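Local coordinates for DUF3256 domain-containing protein (Porphyromonas gingivalis W83, PDB 2P3P), which is of unknown function but can bind magnesium and is probably anchored to the membrane in its full-length form, at residues S140-L150 and E180-L188. Residues are numbered along the deposited sequence; the frame is centred on the assembly and turned at random.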
loop_
_atom_site.group_PDB
_atom_site.type_symbol
_atom_site.label_atom_id
_atom_site.label_comp_id
_atom_site.label_asym_id
_atom_site.label_seq_id
_atom_site.Cartn_x
_atom_site.Cartn_y
_atom_site.Cartn_z
ATOM N N SER A 140 10.088 31.264 4.561
ATOM C CA SER A 140 10.645 31.196 5.922
ATOM C C SER A 140 11.997 30.509 5.938
ATOM O O SER A 140 12.269 29.653 5.104
ATOM C CB SER A 140 9.721 30.467 6.904
ATOM O OG SER A 140 9.580 29.086 6.627
ATOM N N TYR A 141 12.836 30.903 6.890
ATOM C CA TYR A 141 14.112 30.278 7.079
ATOM C C TYR A 141 13.949 28.774 7.200
ATOM O O TYR A 141 14.651 27.986 6.554
ATOM C CB TYR A 141 14.751 30.865 8.342
ATOM C CG TYR A 141 16.240 30.655 8.429
ATOM C CD1 TYR A 141 17.125 31.718 8.197
ATOM C CD2 TYR A 141 16.767 29.397 8.735
ATOM C CE1 TYR A 141 18.505 31.521 8.277
ATOM C CE2 TYR A 141 18.118 29.190 8.780
ATOM C CZ TYR A 141 18.987 30.248 8.558
ATOM O OH TYR A 141 20.347 30.017 8.659
ATOM N N ALA A 142 12.999 28.359 8.028
ATOM C CA ALA A 142 12.784 26.915 8.237
ATOM C C ALA A 142 12.469 26.172 6.935
ATOM O O ALA A 142 13.046 25.139 6.664
ATOM C CB ALA A 142 11.690 26.682 9.280
ATOM N N TYR A 143 11.553 26.699 6.133
ATOM C CA TYR A 143 11.209 26.084 4.882
ATOM C C TYR A 143 12.381 26.032 3.904
ATOM O O TYR A 143 12.655 24.959 3.319
ATOM C CB TYR A 143 9.998 26.773 4.240
ATOM C CG TYR A 143 9.536 26.145 2.953
ATOM C CD1 TYR A 143 8.498 25.213 2.933
ATOM C CD2 TYR A 143 10.096 26.513 1.744
ATOM C CE1 TYR A 143 8.057 24.676 1.731
ATOM C CE2 TYR A 143 9.675 25.952 0.552
ATOM C CZ TYR A 143 8.640 25.075 0.557
ATOM O OH TYR A 143 8.241 24.574 -0.639
ATOM N N GLN A 144 13.066 27.166 3.712
ATOM C CA GLN A 144 14.196 27.248 2.794
ATOM C C GLN A 144 15.361 26.324 3.182
ATOM O O GLN A 144 16.001 25.713 2.285
ATOM C CB GLN A 144 14.641 28.736 2.602
ATOM C CG GLN A 144 13.603 29.488 1.757
ATOM C CD GLN A 144 13.733 31.043 1.724
ATOM O OE1 GLN A 144 14.391 31.666 2.566
ATOM N NE2 GLN A 144 13.078 31.662 0.720
ATOM N N ALA A 145 15.578 26.146 4.482
ATOM C CA ALA A 145 16.620 25.263 4.979
ATOM C C ALA A 145 16.280 23.775 4.750
ATOM O O ALA A 145 17.173 22.962 4.500
ATOM C CB ALA A 145 16.896 25.548 6.475
ATOM N N ILE A 146 15.001 23.406 4.836
ATOM C CA ILE A 146 14.575 21.991 4.721
ATOM C C ILE A 146 14.154 21.626 3.280
ATOM O O ILE A 146 14.145 20.456 2.935
ATOM C CB ILE A 146 13.351 21.709 5.631
ATOM C CG1 ILE A 146 13.694 21.937 7.104
ATOM C CG2 ILE A 146 12.723 20.273 5.369
ATOM C CD1 ILE A 146 15.037 21.336 7.552
ATOM N N TYR A 147 13.863 22.629 2.451
ATOM C CA TYR A 147 13.254 22.448 1.137
ATOM C C TYR A 147 13.868 21.289 0.343
ATOM O O TYR A 147 13.175 20.403 -0.131
ATOM C CB TYR A 147 13.406 23.719 0.285
ATOM C CG TYR A 147 12.824 23.547 -1.079
ATOM C CD1 TYR A 147 11.448 23.469 -1.236
ATOM C CD2 TYR A 147 13.629 23.386 -2.213
ATOM C CE1 TYR A 147 10.868 23.287 -2.471
ATOM C CE2 TYR A 147 13.046 23.202 -3.473
ATOM C CZ TYR A 147 11.655 23.149 -3.580
ATOM O OH TYR A 147 11.015 22.963 -4.785
ATOM N N ALA A 148 15.175 21.317 0.177
ATOM C CA ALA A 148 15.851 20.289 -0.628
ATOM C C ALA A 148 15.773 18.880 0.004
ATOM O O ALA A 148 15.960 17.867 -0.711
ATOM C CB ALA A 148 17.277 20.692 -0.911
ATOM N N SER A 149 15.468 18.800 1.305
ATOM C CA SER A 149 15.306 17.519 1.959
ATOM C C SER A 149 13.872 16.941 1.842
ATOM O O SER A 149 13.612 15.801 2.268
ATOM C CB SER A 149 15.759 17.594 3.409
ATOM O OG SER A 149 17.167 17.703 3.469
ATOM N N LEU A 150 12.953 17.716 1.266
ATOM C CA LEU A 150 11.545 17.343 1.169
ATOM C C LEU A 150 11.310 16.354 0.024
ATOM O O LEU A 150 10.267 15.723 -0.021
ATOM C CB LEU A 150 10.671 18.607 0.966
ATOM C CG LEU A 150 10.455 19.519 2.186
ATOM C CD1 LEU A 150 9.630 20.736 1.779
ATOM C CD2 LEU A 150 9.789 18.784 3.353
ATOM N N GLU A 180 17.616 19.148 11.983
ATOM C CA GLU A 180 16.662 19.666 11.001
ATOM C C GLU A 180 15.229 19.518 11.472
ATOM O O GLU A 180 14.353 20.265 11.019
ATOM C CB GLU A 180 16.781 18.914 9.680
ATOM C CG GLU A 180 18.037 19.211 8.904
ATOM C CD GLU A 180 18.187 18.308 7.693
ATOM O OE1 GLU A 180 17.801 17.120 7.740
ATOM O OE2 GLU A 180 18.693 18.800 6.677
ATOM N N LYS A 181 14.978 18.537 12.335
ATOM C CA LYS A 181 13.610 18.235 12.702
ATOM C C LYS A 181 12.910 19.434 13.347
ATOM O O LYS A 181 11.750 19.708 13.027
ATOM C CB LYS A 181 13.501 16.957 13.537
ATOM C CG LYS A 181 13.797 15.685 12.719
ATOM C CD LYS A 181 13.747 14.429 13.552
ATOM C CE LYS A 181 14.216 13.224 12.736
ATOM N NZ LYS A 181 14.108 11.931 13.453
ATOM N N PRO A 182 13.588 20.185 14.213
ATOM C CA PRO A 182 12.898 21.383 14.757
ATOM C C PRO A 182 12.492 22.467 13.721
ATOM O O PRO A 182 11.508 23.167 13.934
ATOM C CB PRO A 182 13.882 21.912 15.812
ATOM C CG PRO A 182 14.747 20.722 16.138
ATOM C CD PRO A 182 14.908 20.000 14.842
ATOM N N LEU A 183 13.187 22.541 12.582
ATOM C CA LEU A 183 12.845 23.515 11.549
ATOM C C LEU A 183 11.636 22.985 10.817
ATOM O O LEU A 183 10.632 23.680 10.676
ATOM C CB LEU A 183 13.970 23.725 10.559
ATOM C CG LEU A 183 15.278 24.278 11.130
ATOM C CD1 LEU A 183 16.354 24.251 10.016
ATOM C CD2 LEU A 183 15.035 25.670 11.706
ATOM N N ALA A 184 11.720 21.729 10.394
ATOM C CA ALA A 184 10.603 21.094 9.720
ATOM C C ALA A 184 9.307 21.079 10.529
ATOM O O ALA A 184 8.206 21.149 9.962
ATOM C CB ALA A 184 11.018 19.670 9.294
ATOM N N ALA A 185 9.421 21.023 11.848
ATOM C CA ALA A 185 8.236 20.859 12.695
ATOM C C ALA A 185 7.242 22.027 12.580
ATOM O O ALA A 185 6.053 21.863 12.904
ATOM C CB ALA A 185 8.657 20.677 14.175
ATOM N N ILE A 186 7.729 23.205 12.184
ATOM C CA ILE A 186 6.865 24.384 12.077
ATOM C C ILE A 186 5.936 24.318 10.889
ATOM O O ILE A 186 4.962 25.095 10.847
ATOM C CB ILE A 186 7.630 25.756 12.073
ATOM C CG1 ILE A 186 8.309 26.071 10.748
ATOM C CG2 ILE A 186 8.655 25.784 13.169
ATOM C CD1 ILE A 186 8.766 27.549 10.612
ATOM N N PHE A 187 6.243 23.448 9.914
ATOM C CA PHE A 187 5.441 23.375 8.709
ATOM C C PHE A 187 5.092 21.961 8.181
ATOM O O PHE A 187 4.097 21.818 7.504
ATOM C CB PHE A 187 6.063 24.237 7.619
ATOM C CG PHE A 187 7.242 23.615 6.931
ATOM C CD1 PHE A 187 7.058 22.795 5.813
ATOM C CD2 PHE A 187 8.531 23.839 7.404
ATOM C CE1 PHE A 187 8.135 22.247 5.181
ATOM C CE2 PHE A 187 9.613 23.278 6.776
ATOM C CZ PHE A 187 9.426 22.465 5.693
ATOM N N LEU A 188 5.881 20.944 8.504
ATOM C CA LEU A 188 5.659 19.600 7.994
ATOM C C LEU A 188 4.989 18.694 9.027
ATOM O O LEU A 188 5.593 18.384 10.080
ATOM C CB LEU A 188 6.979 18.966 7.650
ATOM C CG LEU A 188 6.858 17.654 6.919
ATOM C CD1 LEU A 188 5.853 17.770 5.682
ATOM C CD2 LEU A 188 8.292 17.222 6.454
HETATM O O HOH W 1 19.325 21.651 6.292
HETATM O O HOH W 2 17.931 15.670 5.404
#
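Ala142 and Leu183 bring the helices 141-146 and 181-184 closest, their CA atoms 4.7 Å apart, close enough for the small Ala142 CB to rest on the backbone at Leu183 O. Ile146, one turn further along, fills the groove beside it: its CG1 lies 3.8 Å from Ala184 N, and its CD1 reaches Glu180 CB at 3.7 Å. Leu183 CD1 meets Ala145 CB at the margin. The Phe187 ring enters from the other segment, its chi1 of 78° turning it toward Tyr143 and Ile146. Tyr143 CD1 sits over one face of this ring, off centre and 3.7 Å from Phe187 CE1; the two ring planes are inclined at 53°. Ile146 CB and CG2 and Leu150 CD1 border the Phe187 ring edge, and Phe132 adds an edge-to-face partner. These contacts pack the two short helices together in a small lobe, buried round Ala142, Ile146 and Phe187 and more open at Ala145, its centre about 27 Å from the centre of the chain; strands 155-159 and 165-170 lie in the intervening chain. Polar contacts across the pair run through water. One water donates to both Ala145 O and Glu180 OE2 (2.9 Å to the latter), while a second joins Glu180 OE1 to Ser149 OG, of a residue that binds magnesium in this protein, although this chain carries no metal. Glu180 OE1 also accepts from Ala177 N, which helps fix the carboxylate beside Ser149.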